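Local coordinates for beta-lactamase inhibitory protein BLIP-I (PDB 3GMV) that probably binds beta-lactamases and blocks their activity, as a member of the BLIP family of protein inhibitors, at residues A[73-79]-A[100-106]; A[84-90]-A[146-152]. All coordinates share one frame. Residue numbers count along the deposited sequence, not the author numbering.

In the fold
Both contacts belong to the C-terminal half of the chain, where the family pattern of two short helices packed on an antiparallel sheet is repeated. Their segments alternate in sequence: 73-79, 84-90, 100-106, 146-152. Contact 1 joins the loop ahead of helix 81-84 to the turn that enters strand 105-111; contact 2 joins the loop between helices 81-84 and 93-99 to the outermost strand 146-153. Their centres lie about 16 Å apart, yet they touch, V100 CG2 packing 3.7 Å from T87 CG2. The interleaving illustrates a general principle: the loops flanking helix 81-84 are tied down at the entry to strand 105-111 and at strand 146-153, three places apart in the sheet.

Contact 1 (A[73-79]-A[100-106]); sequences KAKTPSV and VPKDSCV
The side chain of S104, with chi1 t, lies under the backbone of P77 to V79, which bends at S78 (phi -164°, psi 4°), and its OG receives two amides: S78 N at 2.9 Å and, in a weak bond, V79 N at 3.0 Å. One hydroxyl thus meets two successive NH groups of a loop without regular secondary structure. The closest CA pair is P77 and S104, 4.3 Å apart. On the other segment, K102 to S104 form a single 3-10 turn, with S104 N bonded to P101 O (2.7 Å) and C105 N to K102 O (3.0 Å). The carbonyl of D103 faces the loop and accepts T76 N (D103 O to T76 N, 2.9 Å, nearly linear). T76 O in turn lies 3.2 Å from S104 CA, a CA-H...O contact, while also receiving S78 OG (2.9 Å; S78 chi1 p). At the solvent side an all-trans K75 reaches D103 in a long salt bridge (NZ to OD2, 3.7 Å), and a water links D103 OD2 with T76 OG1; a second joins K75 N to C105 O. Apolar contacts close both ends: A74 CB is 4.5 Å from V106 CG1, and V79 CG2 is 4.2 Å from V100 CG1. This is loop-to-turn packing, built from loop amides meeting one carbonyl (D103 O) and one hydroxyl (S104 OG). Behind it, C105 is disulfide-bonded to C127 of strand 122-128 and touches W97 of helix 93-99. The loop lies over the entry to strand 105-111, ahead of helix 81-84.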
# COMPACT_ATOMS: atom_id res chain seq x y z
N LYS A 73 -1.44 0.07 11.04
CA LYS A 73 -2.01 1.28 11.62
C LYS A 73 -0.83 2.19 11.95
O LYS A 73 0.21 1.73 12.41
CB LYS A 73 -2.81 0.93 12.90
CG LYS A 73 -4.10 0.14 12.63
CD LYS A 73 -4.71 -0.38 13.94
CE LYS A 73 -5.78 -1.43 13.67
NZ LYS A 73 -6.76 -0.91 12.68
N ALA A 74 -0.99 3.48 11.75
CA ALA A 74 0.08 4.42 12.07
C ALA A 74 0.48 4.33 13.52
O ALA A 74 -0.36 4.15 14.39
CB ALA A 74 -0.37 5.85 11.75
N LYS A 75 1.78 4.45 13.76
CA LYS A 75 2.33 4.46 15.11
C LYS A 75 1.80 5.63 15.91
O LYS A 75 1.32 5.47 17.06
CB LYS A 75 3.85 4.50 15.08
CG LYS A 75 4.50 4.77 16.44
CD LYS A 75 6.00 4.46 16.44
CE LYS A 75 6.72 5.28 17.54
NZ LYS A 75 8.20 5.20 17.48
N THR A 76 1.84 6.80 15.27
CA THR A 76 1.40 8.06 15.87
C THR A 76 0.57 8.88 14.90
O THR A 76 1.10 9.79 14.25
CB THR A 76 2.59 8.87 16.32
OG1 THR A 76 3.51 8.01 17.02
CG2 THR A 76 2.16 10.05 17.23
N PRO A 77 -0.73 8.56 14.78
CA PRO A 77 -1.60 9.34 13.90
C PRO A 77 -1.63 10.80 14.36
O PRO A 77 -2.08 11.11 15.47
CB PRO A 77 -2.99 8.73 14.11
CG PRO A 77 -2.77 7.43 14.87
CD PRO A 77 -1.45 7.51 15.53
N SER A 78 -1.18 11.71 13.53
CA SER A 78 -0.96 13.07 13.98
C SER A 78 -0.81 14.07 12.86
O SER A 78 -0.52 15.26 13.10
CB SER A 78 0.30 13.10 14.83
OG SER A 78 1.43 12.69 14.10
N VAL A 79 -0.99 13.62 11.62
CA VAL A 79 -0.78 14.57 10.52
C VAL A 79 -1.83 15.69 10.54
O VAL A 79 -3.01 15.45 10.88
CB VAL A 79 -0.74 13.84 9.14
CG1 VAL A 79 -2.12 13.14 8.84
CG2 VAL A 79 -0.34 14.79 8.01
N VAL A 100 6.31 16.10 6.99
CA VAL A 100 5.21 15.29 7.50
C VAL A 100 5.80 14.26 8.44
O VAL A 100 6.83 13.66 8.12
CB VAL A 100 4.51 14.51 6.33
CG1 VAL A 100 3.46 13.52 6.86
CG2 VAL A 100 3.84 15.48 5.34
N PRO A 101 5.16 14.02 9.59
CA PRO A 101 5.78 12.99 10.49
C PRO A 101 5.52 11.55 9.97
O PRO A 101 4.35 11.08 9.93
CB PRO A 101 5.11 13.24 11.85
CG PRO A 101 3.80 13.94 11.52
CD PRO A 101 4.03 14.71 10.22
N LYS A 102 6.59 10.87 9.56
CA LYS A 102 6.44 9.55 8.98
C LYS A 102 5.77 8.56 9.92
O LYS A 102 5.11 7.60 9.48
CB LYS A 102 7.79 9.00 8.48
CG LYS A 102 7.61 7.87 7.48
CD LYS A 102 8.94 7.45 6.86
CE LYS A 102 8.96 5.97 6.54
NZ LYS A 102 8.28 5.67 5.29
N ASP A 103 5.90 8.77 11.24
CA ASP A 103 5.22 7.87 12.18
C ASP A 103 3.70 8.02 12.09
O ASP A 103 2.96 7.24 12.68
CB ASP A 103 5.66 8.12 13.64
CG ASP A 103 7.02 7.54 13.96
OD1 ASP A 103 7.55 6.73 13.18
OD2 ASP A 103 7.56 7.91 15.03
N SER A 104 3.22 9.05 11.36
CA SER A 104 1.77 9.19 11.17
C SER A 104 1.27 8.42 9.96
O SER A 104 0.12 8.59 9.60
CB SER A 104 1.35 10.66 11.01
OG SER A 104 -0.06 10.81 11.03
N CYS A 105 2.15 7.62 9.33
CA CYS A 105 1.88 7.04 8.01
C CYS A 105 2.24 5.56 7.93
O CYS A 105 3.10 5.07 8.67
CB CYS A 105 2.68 7.75 6.94
SG CYS A 105 2.57 9.59 7.03
N VAL A 106 1.61 4.87 7.00
CA VAL A 106 1.93 3.48 6.74
C VAL A 106 1.91 3.27 5.24
O VAL A 106 1.34 4.09 4.51
CB VAL A 106 0.87 2.52 7.35
CG1 VAL A 106 0.80 2.67 8.86
CG2 VAL A 106 -0.51 2.71 6.67
O HOH W 1 3.70 4.27 11.36
O HOH W 2 6.03 9.13 16.93

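Contact 2 (A[84-90]-A[146-152]); sequences YNRTALG and VLTYRYQ
V146 begins the strand with its CG1 3.6 Å from G90 O. L147 follows, its O accepting G90 N (2.9 Å), where G90 takes a positive phi (98°); L147 CD2 packs 3.4 Å from A88 O and 4.2 Å from T87 CB. T148 (psi -6°) and Y149 together face H141 in a classic beta bulge; L89 CD2 spans this kink, 3.6 Å from T148 C and from Y149 N, while T148 OG1 turns to T143. R150, with chi1 p, dominates the contact: its NE donates to T87 OG1 (2.9 Å) and its NH2 to Y84 O (3.2 Å), the carbonyl that closes the type I turn Y84-T87 and also accepts T87 OG1 (2.6 Å). A water bridges R150 NH2 to N85 OD1. The guanidinium stacks on the Y84 ring (chi1 t), centres 4.3 Å apart and planes at 21°. Y151 CA lies 3.4 Å from Y84 OH. Q152 places CG 3.6 Å from the centroid of the Y84 ring, a CH-pi contact on the face opposite R150, and its OE1 accepts L155 N. Such a cation-pi stack joined to a turn-binding arginine ties the helix-loop-helix to the edge strand of a two-layer alpha/beta sandwich, the BLIP repeat.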
# COMPACT_ATOMS: atom_id res chain seq x y z
N TYR A 84 0.52 19.10 5.60
CA TYR A 84 0.13 18.83 4.22
C TYR A 84 0.41 20.03 3.31
O TYR A 84 0.90 19.89 2.18
CB TYR A 84 -1.38 18.44 4.17
CG TYR A 84 -1.80 18.13 2.74
CD1 TYR A 84 -1.56 16.88 2.18
CD2 TYR A 84 -2.43 19.09 1.97
CE1 TYR A 84 -1.93 16.59 0.89
CE2 TYR A 84 -2.80 18.82 0.67
CZ TYR A 84 -2.55 17.59 0.14
OH TYR A 84 -2.91 17.33 -1.15
N ASN A 85 0.12 21.23 3.83
CA ASN A 85 0.32 22.48 3.08
C ASN A 85 1.78 22.81 2.80
O ASN A 85 2.06 23.71 1.99
CB ASN A 85 -0.33 23.65 3.80
CG ASN A 85 -1.83 23.65 3.65
OD1 ASN A 85 -2.36 23.00 2.75
ND2 ASN A 85 -2.53 24.39 4.52
N ARG A 86 2.68 22.05 3.41
CA ARG A 86 4.10 22.22 3.12
C ARG A 86 4.66 21.06 2.31
O ARG A 86 5.89 20.82 2.29
CB ARG A 86 4.90 22.50 4.41
CG ARG A 86 4.56 23.87 5.01
CD ARG A 86 5.45 24.18 6.27
NE ARG A 86 5.09 23.28 7.38
CZ ARG A 86 4.09 23.48 8.24
NH1 ARG A 86 3.32 24.56 8.13
NH2 ARG A 86 3.84 22.59 9.21
N THR A 87 3.77 20.37 1.60
CA THR A 87 4.20 19.40 0.62
C THR A 87 3.82 19.93 -0.76
O THR A 87 2.91 20.79 -0.90
CB THR A 87 3.57 18.00 0.83
OG1 THR A 87 2.13 18.10 0.73
CG2 THR A 87 3.92 17.48 2.24
N ALA A 88 4.50 19.41 -1.77
CA ALA A 88 4.25 19.82 -3.16
C ALA A 88 4.81 18.74 -4.07
O ALA A 88 5.85 18.17 -3.77
CB ALA A 88 4.96 21.18 -3.46
N LEU A 89 4.14 18.50 -5.21
CA LEU A 89 4.67 17.55 -6.20
C LEU A 89 6.11 17.94 -6.56
O LEU A 89 6.41 19.14 -6.69
CB LEU A 89 3.79 17.51 -7.46
CG LEU A 89 2.37 17.03 -7.18
CD1 LEU A 89 1.60 16.82 -8.48
CD2 LEU A 89 2.37 15.76 -6.36
N GLY A 90 6.98 16.95 -6.69
CA GLY A 90 8.36 17.16 -7.12
C GLY A 90 9.34 17.22 -5.96
O GLY A 90 10.56 17.16 -6.17
N VAL A 146 10.68 10.52 -5.35
CA VAL A 146 10.17 11.89 -5.58
C VAL A 146 8.64 11.93 -5.46
O VAL A 146 7.95 11.01 -5.91
CB VAL A 146 10.60 12.42 -6.95
CG1 VAL A 146 9.98 13.82 -7.25
CG2 VAL A 146 12.16 12.42 -7.05
N LEU A 147 8.12 12.98 -4.83
CA LEU A 147 6.65 13.03 -4.66
C LEU A 147 5.90 13.22 -5.99
O LEU A 147 6.07 14.24 -6.68
CB LEU A 147 6.26 14.11 -3.62
CG LEU A 147 4.77 14.10 -3.21
CD1 LEU A 147 4.43 12.85 -2.38
CD2 LEU A 147 4.48 15.34 -2.35
N THR A 148 5.09 12.24 -6.37
CA THR A 148 4.34 12.30 -7.63
C THR A 148 2.82 12.34 -7.42
O THR A 148 2.07 12.50 -8.38
CB THR A 148 4.72 11.11 -8.56
OG1 THR A 148 4.59 9.89 -7.81
CG2 THR A 148 6.18 11.23 -9.02
N TYR A 149 2.37 12.19 -6.17
CA TYR A 149 0.92 12.34 -5.88
C TYR A 149 0.72 12.79 -4.45
O TYR A 149 1.34 12.25 -3.56
CB TYR A 149 0.17 11.02 -6.06
CG TYR A 149 -1.33 11.15 -5.87
CD1 TYR A 149 -2.11 11.84 -6.79
CD2 TYR A 149 -1.96 10.60 -4.76
CE1 TYR A 149 -3.49 11.95 -6.64
CE2 TYR A 149 -3.39 10.74 -4.59
CZ TYR A 149 -4.12 11.43 -5.53
OH TYR A 149 -5.48 11.56 -5.39
N ARG A 150 -0.19 13.73 -4.22
CA ARG A 150 -0.52 14.12 -2.84
C ARG A 150 -2.03 14.42 -2.82
O ARG A 150 -2.56 15.00 -3.77
CB ARG A 150 0.31 15.34 -2.41
CG ARG A 150 0.26 16.54 -3.42
CD ARG A 150 1.25 17.67 -3.01
NE ARG A 150 0.82 18.47 -1.84
CZ ARG A 150 -0.05 19.49 -1.88
NH1 ARG A 150 -0.66 19.82 -3.03
NH2 ARG A 150 -0.33 20.17 -0.77
N TYR A 151 -2.70 13.99 -1.77
CA TYR A 151 -4.14 14.22 -1.63
C TYR A 151 -4.44 14.30 -0.15
O TYR A 151 -3.78 13.63 0.66
CB TYR A 151 -4.91 13.04 -2.25
CG TYR A 151 -6.38 13.29 -2.31
CD1 TYR A 151 -6.92 14.08 -3.33
CD2 TYR A 151 -7.25 12.74 -1.38
CE1 TYR A 151 -8.27 14.32 -3.40
CE2 TYR A 151 -8.62 12.98 -1.46
CZ TYR A 151 -9.10 13.76 -2.47
OH TYR A 151 -10.47 14.00 -2.51
N GLN A 152 -5.44 15.09 0.23
CA GLN A 152 -5.92 15.04 1.61
C GLN A 152 -7.44 15.11 1.72
O GLN A 152 -8.11 15.71 0.89
CB GLN A 152 -5.26 16.12 2.49
CG GLN A 152 -5.73 17.54 2.20
CD GLN A 152 -7.03 17.89 2.94
OE1 GLN A 152 -7.40 17.27 3.93
NE2 GLN A 152 -7.70 18.90 2.45
O HOH W 3 -1.86 22.50 -0.10